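Side-chain contacts in esterase family protein (Staphylococcus aureus, PDB 7L0A), which probably hydrolyses S-formylglutathione to formate and glutathione, as a serine esterase of the esterase D family with an alpha/beta-hydrolase fold: residues S13-S18 and H24-V29; S18-M23 and I103-D108; Y109-F114 and D121-A126; I202-I207 and I255-N260. All blocks are in the same frame, centred on the assembly; numbering follows the deposited sequence.

Contact 1 of 4, residues S13-S18 and H24-V29; sequences SLNYHS and HQNLTV
Tyr16 CE1 lies 3.8 Å from Leu27 CG, with the leucine oblique to the phenol ring. Leu27 thus sets CG against the tyrosine and CD1 against Leu14 CD2, the second of these meetings holding in one of two Leu14 conformers. Tyr16 CG stands between its own backbone N and carbonyl carbon (chi1 77°), which swings the phenol toward Leu27 and Gln25. Among the residues of the other face, the ring edge of His17 meets the face of His24 in a T-shaped stack, centroids 5.5 Å apart and planes at 84°. The strands form a beta hairpin at the margin of this chain's own sheet, with Leu14–Leu27 and Tyr16–Gln25 as antiparallel hydrogen-bonded pairs; Leu27 N reaches Leu14 O at 2.8 Å. Near the far end a water lies 2.7 Å from Ser13 OG and donates to Thr28 OG1. Farther out, Tyr16 OH bonds Glu105, Gln25 is held by Asn84 and Asp86, and Ser13 to Asn15 pair with a strand of the second subunit, carrying the sheet across the interface.

Contact 2 of 4, residues S18-M23 and I103-D108; sequences SPTIGM and ILEVYD
Ser18 OG donates to Glu105 OE1 at 2.7 Å, and Thr20 N donates to the other carboxylate oxygen, Glu105 OE2, at 2.9 Å. Both the serine hydroxyl and the threonine N-H approach syn lone pairs, so the carboxylate is held through both oxygens and its rotation is fixed. Thr20 OG1 also donates to Glu105 OE2, although the modelled 2.5 Å is doubtful as an exact length. Glu105 gets there by an extended chain, CG anti to its backbone N (chi1 166°), that leaves the helix and runs antiparallel alongside the Thr20 side chain. Pro19 CD lies 3.3 Å from Glu105 OE2, an apolar edge beside the carboxylate. With Tyr16 as a further donor, this many bonds would probably favour the charged form of this buried acid. Phe38 of the second subunit packs on the glutamate. Behind the contact, Ser18 OG also accepts from Ile21 N at 3.1 Å, nearly straight at 174°, which ties the serine to the turn that carries Thr20. That bond to the N-H three residues on makes an ST motif, here in the connection of a beta hairpin whose turn is bonded to helix 99-113 through Glu105.

Contact 3 of 4, residues Y109-F114 and D121-A126; sequences YVHQIF and DDNFIA
His111 and Asn123 reach across to each other, one from helix 99-113 and the other from the start of strand 123-128, whose far end leads into the predicted nucleophile elbow of this alpha/beta-hydrolase fold. The amide oxygen lies at the edge of the imidazole, near its plane, while the ring and amide planes are turned 43° apart. His111 CG is anti to its own carbonyl carbon (chi1 -74°), which aims the ring from the helix toward the strand. The other ring nitrogen, ND1, bonds Tyr107 O, one turn earlier in the helix, and the Tyr107 ring stacks on the imidazole. The acceptor is positioned in turn: Asn123 ND2 bonds the carbonyl oxygens of Ser117 and Lys119 in the preceding loop, which fixes the amide and turns OD1 toward the histidine. Both residues are buried, and this bond joins helix to strand across the connection 114-122. His111 NE2 donates to Asn123 OD1 at 2.8 Å, bent to 144° at the hydrogen, with the donor tilted out of the carbonyl plane.

Contact 4 of 4, residues I202-I207 and I255-N260; sequences IPKLLI and ITWMVN
Trp257 bears on Leu206 from helix 244-259, one residue after Thr256, whose OG1 bonds Lys252 O within the helix. The tryptophan meets the leucine face-on: Leu206 CB stands over the six-membered ring, 3.5 Å from its centroid and 5° off the ring normal, a CH-pi contact. Trp257 CG lies anti to the backbone N (chi1 174°), sending the indole across to the strand. There Leu206 CD2 extends the cover to the inner part of the indole, 3.7 Å from Trp257 CD2, the two side chains lying alongside in antiparallel sense. At the rim of the ring, Lys204 O lies 3.6 Å from Trp257 CH2, while the extended Lys204 chain passes with CG 3.8 Å from Trp257 CZ2. This is helix 244-259 packed on the sheet of the alpha/beta-hydrolase fold, its segment running almost opposite to strand 204-207, at 169°. A water over the other indole face accepts from Lys204 NZ at 3.2 Å and donates a weak bond to Trp257 O. Trp257 NE1 bonds Gln234 on the neighbouring strand, and Lys148 makes a cation-pi contact with the indole. Next in sequence, Met258 points away from the strand and packs on Val150. Last comes Asn260, whose ND2 donates back to Thr256 O at 2.8 Å.

How the contacts relate
Contacts 1 and 2 share Ser18 and have their junction at Tyr16 OH and Glu105 OE1, 2.7 Å apart, so helix 99-113 holds both the hairpin strand and its turn. The same helix continues into contact 3, where Tyr109 packs against Tyr16 and Leu14; Tyr107 OH comes within 3.4 Å of Asn123 CG. Contact 3 in turn touches contact 4, Phe124 CZ lying 3.6 Å from Met258 O. Contacts 1 and 4 have centres about 27 Å apart, on opposite sides of the chain's centre. Contacts 1 to 3 all touch the second subunit, contact 4 does not. All four lie away from the predicted triad of Ser129, Asp213 and His242.

Contact 1 of 4, residues S13-S18 and H24-V29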
loop_
_atom_site.group_PDB
_atom_site.type_symbol
_atom_site.label_atom_id
_atom_site.label_comp_id
_atom_site.label_asym_id
_atom_site.label_seq_id
_atom_site.Cartn_x
_atom_site.Cartn_y
_atom_site.Cartn_z
ATOM N N SER B 13 4.560 -0.101 2.204
ATOM C CA SER B 13 4.271 -0.386 3.607
ATOM C C SER B 13 2.866 0.109 3.926
ATOM O O SER B 13 2.515 1.248 3.612
ATOM C CB SER B 13 5.277 0.266 4.543
ATOM O OG SER B 13 6.578 -0.239 4.352
ATOM N N LEU B 14 2.050 -0.745 4.540
ATOM C CA LEU B 14 0.670 -0.402 4.847
ATOM C C LEU B 14 0.359 -0.705 6.304
ATOM O O LEU B 14 0.610 -1.814 6.774
ATOM C CB LEU B 14 -0.269 -1.194 3.907
ATOM C CG LEU B 14 -1.771 -0.937 3.874
ATOM C CD1 LEU B 14 -2.281 -1.295 2.479
ATOM C CD2 LEU B 14 -2.515 -1.724 4.948
ATOM N N ASN B 15 -0.203 0.279 7.004
ATOM C CA ASN B 15 -0.639 0.167 8.400
ATOM C C ASN B 15 -2.146 0.353 8.389
ATOM O O ASN B 15 -2.635 1.386 7.944
ATOM C CB ASN B 15 0.052 1.233 9.262
ATOM C CG ASN B 15 -0.270 1.129 10.727
ATOM O OD1 ASN B 15 -1.377 0.802 11.112
ATOM N ND2 ASN B 15 0.706 1.457 11.561
ATOM N N TYR B 16 -2.895 -0.648 8.851
ATOM C CA TYR B 16 -4.350 -0.555 8.782
ATOM C C TYR B 16 -4.944 -1.143 10.053
ATOM O O TYR B 16 -4.295 -1.904 10.758
ATOM C CB TYR B 16 -4.930 -1.254 7.526
ATOM C CG TYR B 16 -4.990 -2.755 7.577
ATOM C CD1 TYR B 16 -3.829 -3.550 7.604
ATOM C CD2 TYR B 16 -6.207 -3.387 7.673
ATOM C CE1 TYR B 16 -3.924 -4.950 7.686
ATOM C CE2 TYR B 16 -6.300 -4.759 7.772
ATOM C CZ TYR B 16 -5.167 -5.534 7.785
ATOM O OH TYR B 16 -5.251 -6.908 7.885
ATOM N N HIS B 17 -6.178 -0.751 10.352
ATOM C CA HIS B 17 -6.930 -1.403 11.423
ATOM C C HIS B 17 -7.585 -2.684 10.907
ATOM O O HIS B 17 -8.355 -2.662 9.949
ATOM C CB HIS B 17 -7.999 -0.463 11.977
ATOM C CG HIS B 17 -8.745 -1.058 13.122
ATOM N ND1 HIS B 17 -9.879 -1.820 12.953
ATOM C CD2 HIS B 17 -8.494 -1.031 14.446
ATOM C CE1 HIS B 17 -10.312 -2.216 14.138
ATOM N NE2 HIS B 17 -9.482 -1.759 15.058
ATOM N N SER B 18 -7.240 -3.811 11.517
ATOM C CA SER B 18 -7.769 -5.110 11.138
ATOM C C SER B 18 -9.079 -5.387 11.861
ATOM O O SER B 18 -9.083 -5.440 13.095
ATOM C CB SER B 18 -6.772 -6.190 11.498
ATOM O OG SER B 18 -7.333 -7.473 11.406
ATOM N N HIS B 24 -4.412 -2.496 15.073
ATOM C CA HIS B 24 -3.647 -2.161 13.887
ATOM C C HIS B 24 -2.627 -3.244 13.570
ATOM O O HIS B 24 -2.074 -3.904 14.466
ATOM C CB HIS B 24 -2.960 -0.834 14.099
ATOM C CG HIS B 24 -3.905 0.305 14.298
ATOM N ND1 HIS B 24 -4.157 0.836 15.538
ATOM C CD2 HIS B 24 -4.678 0.990 13.421
ATOM C CE1 HIS B 24 -5.007 1.829 15.417
ATOM N NE2 HIS B 24 -5.366 1.930 14.146
ATOM N N GLN B 25 -2.403 -3.425 12.264
ATOM C CA GLN B 25 -1.479 -4.404 11.729
ATOM C C GLN B 25 -0.711 -3.772 10.587
ATOM O O GLN B 25 -1.255 -2.940 9.851
ATOM C CB GLN B 25 -2.171 -5.657 11.208
ATOM C CG GLN B 25 -2.813 -6.504 12.281
ATOM C CD GLN B 25 -1.811 -7.092 13.240
ATOM O OE1 GLN B 25 -0.913 -7.831 12.853
ATOM N NE2 GLN B 25 -1.963 -6.774 14.521
ATOM N N ASN B 26 0.543 -4.176 10.449
ATOM C CA ASN B 26 1.378 -3.737 9.333
ATOM C C ASN B 26 1.495 -4.829 8.281
ATOM O O ASN B 26 1.585 -6.022 8.606
ATOM C CB ASN B 26 2.782 -3.344 9.803
ATOM C CG ASN B 26 2.786 -2.102 10.627
ATOM O OD1 ASN B 26 2.192 -1.116 10.248
ATOM N ND2 ASN B 26 3.474 -2.125 11.753
ATOM N N LEU B 27 1.526 -4.401 7.019
ATOM C CA LEU B 27 1.724 -5.265 5.877
ATOM C C LEU B 27 2.853 -4.683 5.029
ATOM O O LEU B 27 2.972 -3.469 4.874
ATOM C CB LEU B 27 0.506 -5.380 4.938
ATOM C CG LEU B 27 -0.869 -5.624 5.465
ATOM C CD1 LEU B 27 -1.869 -5.523 4.297
ATOM C CD2 LEU B 27 -0.970 -7.021 6.109
ATOM N N THR B 28 3.649 -5.557 4.431
ATOM C CA THR B 28 4.564 -5.187 3.347
ATOM C C THR B 28 4.027 -5.800 2.057
ATOM O O THR B 28 3.689 -6.989 2.017
ATOM C CB THR B 28 5.995 -5.660 3.601
ATOM O OG1 THR B 28 6.451 -5.139 4.854
ATOM C CG2 THR B 28 6.945 -5.190 2.461
ATOM N N VAL B 29 3.965 -5.000 0.998
ATOM C CA VAL B 29 3.518 -5.441 -0.323
ATOM C C VAL B 29 4.568 -4.981 -1.320
ATOM O O VAL B 29 4.941 -3.804 -1.343
ATOM C CB VAL B 29 2.138 -4.860 -0.674
ATOM C CG1 VAL B 29 1.756 -5.203 -2.089
ATOM C CG2 VAL B 29 1.058 -5.389 0.320
HETATM O O HOH W 1 7.057 -2.645 5.552
#

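Contact 2 of 4, residues S18-M23 and I103-D108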
loop_
_atom_site.group_PDB
_atom_site.type_symbol
_atom_site.label_atom_id
_atom_site.label_comp_id
_atom_site.label_asym_id
_atom_site.label_seq_id
_atom_site.Cartn_x
_atom_site.Cartn_y
_atom_site.Cartn_z
ATOM N N SER B 18 -7.240 -3.811 11.517
ATOM C CA SER B 18 -7.769 -5.110 11.138
ATOM C C SER B 18 -9.079 -5.387 11.861
ATOM O O SER B 18 -9.083 -5.440 13.095
ATOM C CB SER B 18 -6.772 -6.190 11.498
ATOM O OG SER B 18 -7.333 -7.473 11.406
ATOM N N PRO B 19 -10.204 -5.515 11.134
ATOM C CA PRO B 19 -11.473 -5.921 11.782
ATOM C C PRO B 19 -11.376 -7.262 12.474
ATOM O O PRO B 19 -11.997 -7.459 13.534
ATOM C CB PRO B 19 -12.461 -5.964 10.617
ATOM C CG PRO B 19 -11.830 -5.215 9.490
ATOM C CD PRO B 19 -10.327 -5.263 9.683
ATOM N N THR B 20 -10.577 -8.182 11.928
ATOM C CA THR B 20 -10.504 -9.529 12.484
ATOM C C THR B 20 -9.752 -9.548 13.799
ATOM O O THR B 20 -10.238 -10.104 14.784
ATOM C CB THR B 20 -9.849 -10.455 11.474
ATOM O OG1 THR B 20 -10.632 -10.484 10.284
ATOM C CG2 THR B 20 -9.720 -11.864 12.043
ATOM N N ILE B 21 -8.570 -8.924 13.839
ATOM C CA ILE B 21 -7.769 -8.895 15.060
ATOM C C ILE B 21 -8.289 -7.846 16.014
ATOM O O ILE B 21 -8.187 -8.009 17.231
ATOM C CB ILE B 21 -6.284 -8.653 14.701
ATOM C CG1 ILE B 21 -5.783 -9.805 13.817
ATOM C CG2 ILE B 21 -5.432 -8.534 15.984
ATOM C CD1 ILE B 21 -5.729 -11.163 14.504
ATOM N N GLY B 22 -8.863 -6.772 15.492
ATOM C CA GLY B 22 -9.328 -5.690 16.311
ATOM C C GLY B 22 -8.276 -4.703 16.723
ATOM O O GLY B 22 -8.505 -3.932 17.658
ATOM N N MET B 23 -7.131 -4.688 16.043
ATOM C CA MET B 23 -6.103 -3.694 16.307
ATOM C C MET B 23 -5.344 -3.439 15.017
ATOM O O MET B 23 -5.604 -4.071 13.983
ATOM C CB MET B 23 -5.144 -4.117 17.417
ATOM C CG MET B 23 -4.542 -5.462 17.249
ATOM S SD MET B 23 -3.570 -5.895 18.720
ATOM C CE MET B 23 -2.199 -4.772 18.470
ATOM N N ILE B 103 -5.249 -14.136 8.215
ATOM C CA ILE B 103 -4.559 -14.280 6.945
ATOM C C ILE B 103 -5.560 -14.234 5.785
ATOM O O ILE B 103 -5.278 -13.645 4.731
ATOM C CB ILE B 103 -3.705 -15.561 6.913
ATOM C CG1 ILE B 103 -2.573 -15.495 7.937
ATOM C CG2 ILE B 103 -3.056 -15.730 5.524
ATOM C CD1 ILE B 103 -1.677 -14.299 7.791
ATOM N N LEU B 104 -6.762 -14.774 5.978
ATOM C CA LEU B 104 -7.763 -14.716 4.914
ATOM C C LEU B 104 -8.280 -13.292 4.732
ATOM O O LEU B 104 -8.609 -12.891 3.612
ATOM C CB LEU B 104 -8.889 -15.703 5.194
ATOM C CG LEU B 104 -8.428 -17.151 5.063
ATOM C CD1 LEU B 104 -9.557 -18.072 5.474
ATOM C CD2 LEU B 104 -7.977 -17.507 3.662
ATOM N N GLU B 105 -8.347 -12.512 5.811
ATOM C CA GLU B 105 -8.672 -11.096 5.694
ATOM C C GLU B 105 -7.613 -10.363 4.883
ATOM O O GLU B 105 -7.948 -9.556 4.004
ATOM C CB GLU B 105 -8.803 -10.477 7.083
ATOM C CG GLU B 105 -8.814 -8.935 7.041
ATOM C CD GLU B 105 -8.704 -8.314 8.412
ATOM O OE1 GLU B 105 -7.663 -7.755 8.710
ATOM O OE2 GLU B 105 -9.666 -8.478 9.230
ATOM N N VAL B 106 -6.329 -10.607 5.178
ATOM C CA VAL B 106 -5.267 -9.946 4.420
ATOM C C VAL B 106 -5.415 -10.285 2.940
ATOM O O VAL B 106 -5.347 -9.403 2.068
ATOM C CB VAL B 106 -3.873 -10.333 4.947
ATOM C CG1 VAL B 106 -2.806 -9.775 4.046
ATOM C CG2 VAL B 106 -3.682 -9.824 6.367
ATOM N N TYR B 107 -5.624 -11.569 2.645
ATOM C CA TYR B 107 -5.825 -12.011 1.272
ATOM C C TYR B 107 -6.947 -11.217 0.608
ATOM O O TYR B 107 -6.769 -10.654 -0.485
ATOM C CB TYR B 107 -6.131 -13.520 1.234
ATOM C CG TYR B 107 -6.323 -14.044 -0.172
ATOM C CD1 TYR B 107 -7.521 -13.839 -0.865
ATOM C CD2 TYR B 107 -5.303 -14.729 -0.822
ATOM C CE1 TYR B 107 -7.657 -14.280 -2.192
ATOM C CE2 TYR B 107 -5.452 -15.203 -2.120
ATOM C CZ TYR B 107 -6.618 -14.969 -2.802
ATOM O OH TYR B 107 -6.760 -15.408 -4.109
ATOM N N ASP B 108 -8.102 -11.148 1.267
ATOM C CA ASP B 108 -9.257 -10.487 0.674
ATOM C C ASP B 108 -8.981 -9.000 0.474
ATOM O O ASP B 108 -9.269 -8.451 -0.596
ATOM C CB ASP B 108 -10.486 -10.708 1.551
ATOM C CG ASP B 108 -11.062 -12.117 1.431
ATOM O OD1 ASP B 108 -10.640 -12.890 0.537
ATOM O OD2 ASP B 108 -11.951 -12.444 2.252
#

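Contact 3 of 4, residues Y109-F114 and D121-A126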
loop_
_atom_site.group_PDB
_atom_site.type_symbol
_atom_site.label_atom_id
_atom_site.label_comp_id
_atom_site.label_asym_id
_atom_site.label_seq_id
_atom_site.Cartn_x
_atom_site.Cartn_y
_atom_site.Cartn_z
ATOM N N TYR B 109 -8.417 -8.335 1.493
ATOM C CA TYR B 109 -8.185 -6.894 1.446
ATOM C C TYR B 109 -7.231 -6.521 0.309
ATOM O O TYR B 109 -7.515 -5.628 -0.502
ATOM C CB TYR B 109 -7.639 -6.446 2.810
ATOM C CG TYR B 109 -7.324 -4.986 3.019
ATOM C CD1 TYR B 109 -8.199 -3.975 2.616
ATOM C CD2 TYR B 109 -6.164 -4.618 3.676
ATOM C CE1 TYR B 109 -7.908 -2.650 2.823
ATOM C CE2 TYR B 109 -5.856 -3.289 3.887
ATOM C CZ TYR B 109 -6.754 -2.313 3.471
ATOM O OH TYR B 109 -6.444 -0.983 3.704
ATOM N N VAL B 110 -6.100 -7.225 0.209
ATOM C CA VAL B 110 -5.129 -6.804 -0.804
ATOM C C VAL B 110 -5.622 -7.136 -2.200
ATOM O O VAL B 110 -5.271 -6.443 -3.158
ATOM C CB VAL B 110 -3.735 -7.406 -0.550
ATOM C CG1 VAL B 110 -3.208 -6.911 0.812
ATOM C CG2 VAL B 110 -3.685 -8.921 -0.663
ATOM N N HIS B 111 -6.428 -8.189 -2.358
ATOM C CA HIS B 111 -6.984 -8.486 -3.678
ATOM C C HIS B 111 -8.109 -7.526 -4.049
ATOM O O HIS B 111 -8.334 -7.301 -5.244
ATOM C CB HIS B 111 -7.472 -9.921 -3.787
ATOM C CG HIS B 111 -6.360 -10.928 -3.901
ATOM N ND1 HIS B 111 -5.648 -11.377 -2.807
ATOM C CD2 HIS B 111 -5.873 -11.598 -4.966
ATOM C CE1 HIS B 111 -4.754 -12.270 -3.203
ATOM N NE2 HIS B 111 -4.884 -12.428 -4.513
ATOM N N GLN B 112 -8.762 -6.897 -3.077
ATOM C CA GLN B 112 -9.717 -5.844 -3.410
ATOM C C GLN B 112 -9.031 -4.547 -3.799
ATOM O O GLN B 112 -9.442 -3.890 -4.764
ATOM C CB GLN B 112 -10.689 -5.582 -2.254
ATOM C CG GLN B 112 -11.639 -6.720 -1.921
ATOM C CD GLN B 112 -12.624 -7.031 -3.032
ATOM O OE1 GLN B 112 -13.537 -6.257 -3.284
ATOM N NE2 GLN B 112 -12.447 -8.171 -3.688
ATOM N N ILE B 113 -8.021 -4.123 -3.016
ATOM C CA ILE B 113 -7.475 -2.776 -3.207
ATOM C C ILE B 113 -6.272 -2.697 -4.141
ATOM O O ILE B 113 -5.882 -1.581 -4.531
ATOM C CB ILE B 113 -7.063 -2.064 -1.904
ATOM C CG1 ILE B 113 -5.934 -2.764 -1.147
ATOM C CG2 ILE B 113 -8.245 -1.881 -0.982
ATOM C CD1 ILE B 113 -5.270 -1.864 -0.072
ATOM N N PHE B 114 -5.666 -3.825 -4.506
ATOM C CA PHE B 114 -4.532 -3.849 -5.416
ATOM C C PHE B 114 -4.824 -4.675 -6.673
ATOM O O PHE B 114 -5.738 -5.521 -6.694
ATOM C CB PHE B 114 -3.251 -4.418 -4.770
ATOM C CG PHE B 114 -2.644 -3.554 -3.705
ATOM C CD1 PHE B 114 -2.097 -2.317 -4.025
ATOM C CD2 PHE B 114 -2.568 -3.994 -2.403
ATOM C CE1 PHE B 114 -1.524 -1.534 -3.035
ATOM C CE2 PHE B 114 -1.997 -3.214 -1.425
ATOM C CZ PHE B 114 -1.475 -1.981 -1.747
ATOM N N ASP B 121 -4.937 -20.192 -10.289
ATOM C CA ASP B 121 -3.671 -20.528 -10.929
ATOM C C ASP B 121 -2.622 -19.450 -10.741
ATOM O O ASP B 121 -1.435 -19.698 -10.992
ATOM C CB ASP B 121 -3.865 -20.761 -12.432
ATOM C CG ASP B 121 -4.395 -22.138 -12.746
ATOM O OD1 ASP B 121 -4.499 -22.974 -11.817
ATOM O OD2 ASP B 121 -4.712 -22.388 -13.926
ATOM N N ASP B 122 -3.025 -18.242 -10.317
ATOM C CA ASP B 122 -2.116 -17.117 -10.142
ATOM C C ASP B 122 -1.812 -16.812 -8.680
ATOM O O ASP B 122 -1.196 -15.790 -8.387
ATOM C CB ASP B 122 -2.688 -15.849 -10.794
ATOM C CG ASP B 122 -2.842 -15.949 -12.291
ATOM O OD1 ASP B 122 -2.019 -16.615 -12.972
ATOM O OD2 ASP B 122 -3.806 -15.333 -12.806
ATOM N N ASN B 123 -2.239 -17.658 -7.746
ATOM C CA ASN B 123 -2.072 -17.387 -6.329
ATOM C C ASN B 123 -1.352 -18.519 -5.613
ATOM O O ASN B 123 -1.728 -19.697 -5.753
ATOM C CB ASN B 123 -3.434 -17.146 -5.668
ATOM C CG ASN B 123 -3.937 -15.734 -5.889
ATOM O OD1 ASN B 123 -3.544 -14.810 -5.159
ATOM N ND2 ASN B 123 -4.747 -15.550 -6.907
ATOM N N PHE B 124 -0.348 -18.135 -4.828
ATOM C CA PHE B 124 0.558 -19.059 -4.164
ATOM C C PHE B 124 0.675 -18.673 -2.699
ATOM O O PHE B 124 0.370 -17.554 -2.309
ATOM C CB PHE B 124 1.935 -19.050 -4.855
ATOM C CG PHE B 124 1.859 -18.976 -6.362
ATOM C CD1 PHE B 124 1.186 -19.949 -7.081
ATOM C CD2 PHE B 124 2.428 -17.910 -7.043
ATOM C CE1 PHE B 124 1.099 -19.879 -8.473
ATOM C CE2 PHE B 124 2.341 -17.846 -8.439
ATOM C CZ PHE B 124 1.681 -18.831 -9.134
ATOM N N ILE B 125 1.114 -19.618 -1.875
ATOM C CA ILE B 125 1.314 -19.360 -0.454
ATOM C C ILE B 125 2.567 -20.105 -0.016
ATOM O O ILE B 125 2.910 -21.179 -0.529
ATOM C CB ILE B 125 0.040 -19.740 0.352
ATOM C CG1 ILE B 125 0.208 -19.272 1.799
ATOM C CG2 ILE B 125 -0.337 -21.210 0.206
ATOM C CD1 ILE B 125 -1.107 -19.162 2.573
ATOM N N ALA B 126 3.305 -19.475 0.892
ATOM C CA ALA B 126 4.559 -20.033 1.370
ATOM C C ALA B 126 4.868 -19.461 2.732
ATOM O O ALA B 126 4.344 -18.407 3.114
ATOM C CB ALA B 126 5.723 -19.728 0.415
#

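Contact 4 of 4, residues I202-I207 and I255-N260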
loop_
_atom_site.group_PDB
_atom_site.type_symbol
_atom_site.label_atom_id
_atom_site.label_comp_id
_atom_site.label_asym_id
_atom_site.label_seq_id
_atom_site.Cartn_x
_atom_site.Cartn_y
_atom_site.Cartn_z
ATOM N N ILE B 202 -6.013 -30.049 -3.452
ATOM C CA ILE B 202 -4.793 -29.776 -2.694
ATOM C C ILE B 202 -3.830 -29.071 -3.631
ATOM O O ILE B 202 -3.594 -29.566 -4.745
ATOM C CB ILE B 202 -4.152 -31.060 -2.135
ATOM C CG1 ILE B 202 -5.142 -31.795 -1.212
ATOM C CG2 ILE B 202 -2.854 -30.742 -1.373
ATOM C CD1 ILE B 202 -4.578 -33.056 -0.591
ATOM N N PRO B 203 -3.275 -27.936 -3.239
ATOM C CA PRO B 203 -2.306 -27.249 -4.111
ATOM C C PRO B 203 -1.111 -28.146 -4.406
ATOM O O PRO B 203 -0.758 -29.035 -3.638
ATOM C CB PRO B 203 -1.886 -26.025 -3.300
ATOM C CG PRO B 203 -2.985 -25.832 -2.266
ATOM C CD PRO B 203 -3.508 -27.210 -1.971
ATOM N N LYS B 204 -0.449 -27.874 -5.535
ATOM C CA LYS B 204 0.854 -28.493 -5.758
ATOM C C LYS B 204 1.788 -28.088 -4.614
ATOM O O LYS B 204 1.859 -26.913 -4.235
ATOM C CB LYS B 204 1.415 -28.067 -7.110
ATOM C CG LYS B 204 2.454 -29.007 -7.698
ATOM C CD LYS B 204 2.756 -28.661 -9.155
ATOM C CE LYS B 204 4.002 -29.389 -9.638
ATOM N NZ LYS B 204 4.353 -29.046 -11.037
ATOM N N LEU B 205 2.496 -29.071 -4.051
ATOM C CA LEU B 205 3.320 -28.878 -2.869
ATOM C C LEU B 205 4.804 -28.967 -3.189
ATOM O O LEU B 205 5.263 -29.950 -3.798
ATOM C CB LEU B 205 2.974 -29.933 -1.819
ATOM C CG LEU B 205 1.589 -29.856 -1.208
ATOM C CD1 LEU B 205 1.367 -31.109 -0.349
ATOM C CD2 LEU B 205 1.439 -28.604 -0.373
ATOM N N LEU B 206 5.555 -27.951 -2.748
ATOM C CA LEU B 206 7.013 -27.989 -2.710
ATOM C C LEU B 206 7.395 -27.807 -1.248
ATOM O O LEU B 206 7.150 -26.744 -0.666
ATOM C CB LEU B 206 7.634 -26.912 -3.604
ATOM C CG LEU B 206 9.137 -26.783 -3.428
ATOM C CD1 LEU B 206 9.873 -28.024 -3.827
ATOM C CD2 LEU B 206 9.614 -25.565 -4.229
ATOM N N ILE B 207 7.939 -28.860 -0.639
ATOM C CA ILE B 207 8.300 -28.849 0.773
ATOM C C ILE B 207 9.810 -28.844 0.873
ATOM O O ILE B 207 10.478 -29.654 0.231
ATOM C CB ILE B 207 7.686 -30.062 1.510
ATOM C CG1 ILE B 207 6.166 -30.022 1.363
ATOM C CG2 ILE B 207 8.148 -30.104 2.951
ATOM C CD1 ILE B 207 5.460 -31.283 1.833
ATOM N N ILE B 255 10.312 -19.350 -5.594
ATOM C CA ILE B 255 9.692 -18.384 -6.494
ATOM C C ILE B 255 9.872 -18.819 -7.931
ATOM O O ILE B 255 8.933 -18.754 -8.725
ATOM C CB ILE B 255 10.261 -16.978 -6.230
ATOM C CG1 ILE B 255 9.627 -16.410 -4.946
ATOM C CG2 ILE B 255 9.976 -16.042 -7.415
ATOM C CD1 ILE B 255 10.254 -15.129 -4.446
ATOM N N THR B 256 11.067 -19.302 -8.286
ATOM C CA THR B 256 11.261 -19.847 -9.631
ATOM C C THR B 256 10.284 -20.987 -9.917
ATOM O O THR B 256 9.672 -21.053 -10.993
ATOM C CB THR B 256 12.695 -20.319 -9.798
ATOM O OG1 THR B 256 13.579 -19.218 -9.554
ATOM C CG2 THR B 256 12.903 -20.854 -11.207
ATOM N N TRP B 257 10.107 -21.888 -8.951
ATOM C CA TRP B 257 9.196 -23.018 -9.115
ATOM C C TRP B 257 7.752 -22.554 -9.246
ATOM O O TRP B 257 6.996 -23.084 -10.080
ATOM C CB TRP B 257 9.393 -23.963 -7.933
ATOM C CG TRP B 257 8.447 -25.115 -7.867
ATOM C CD1 TRP B 257 8.579 -26.319 -8.500
ATOM C CD2 TRP B 257 7.239 -25.196 -7.105
ATOM N NE1 TRP B 257 7.510 -27.136 -8.193
ATOM C CE2 TRP B 257 6.682 -26.468 -7.329
ATOM C CE3 TRP B 257 6.577 -24.315 -6.247
ATOM C CZ2 TRP B 257 5.488 -26.871 -6.744
ATOM C CZ3 TRP B 257 5.403 -24.735 -5.644
ATOM C CH2 TRP B 257 4.869 -25.996 -5.899
ATOM N N MET B 258 7.360 -21.564 -8.460
ATOM C CA MET B 258 5.986 -21.089 -8.468
ATOM C C MET B 258 5.553 -20.587 -9.838
ATOM O O MET B 258 4.431 -20.848 -10.281
ATOM C CB MET B 258 5.832 -19.929 -7.491
ATOM C CG MET B 258 5.631 -20.283 -6.077
ATOM S SD MET B 258 5.668 -18.709 -5.184
ATOM C CE MET B 258 6.444 -19.341 -3.708
ATOM N N VAL B 259 6.393 -19.773 -10.484
ATOM C CA VAL B 259 5.943 -19.039 -11.662
ATOM C C VAL B 259 6.104 -19.837 -12.947
ATOM O O VAL B 259 5.572 -19.429 -13.986
ATOM C CB VAL B 259 6.675 -17.686 -11.771
ATOM C CG1 VAL B 259 6.421 -16.868 -10.507
ATOM C CG2 VAL B 259 8.163 -17.882 -11.994
ATOM N N ASN B 260 6.759 -20.988 -12.903
ATOM C CA ASN B 260 7.068 -21.711 -14.139
ATOM C C ASN B 260 6.194 -22.909 -14.480
ATOM O O ASN B 260 5.289 -23.277 -13.713
ATOM C CB ASN B 260 8.522 -22.170 -14.071
ATOM C CG ASN B 260 9.495 -21.107 -14.541
ATOM O OD1 ASN B 260 9.384 -20.632 -15.670
ATOM N ND2 ASN B 260 10.420 -20.700 -13.677
HETATM O O HOH W 2 5.250 -26.057 -10.381
#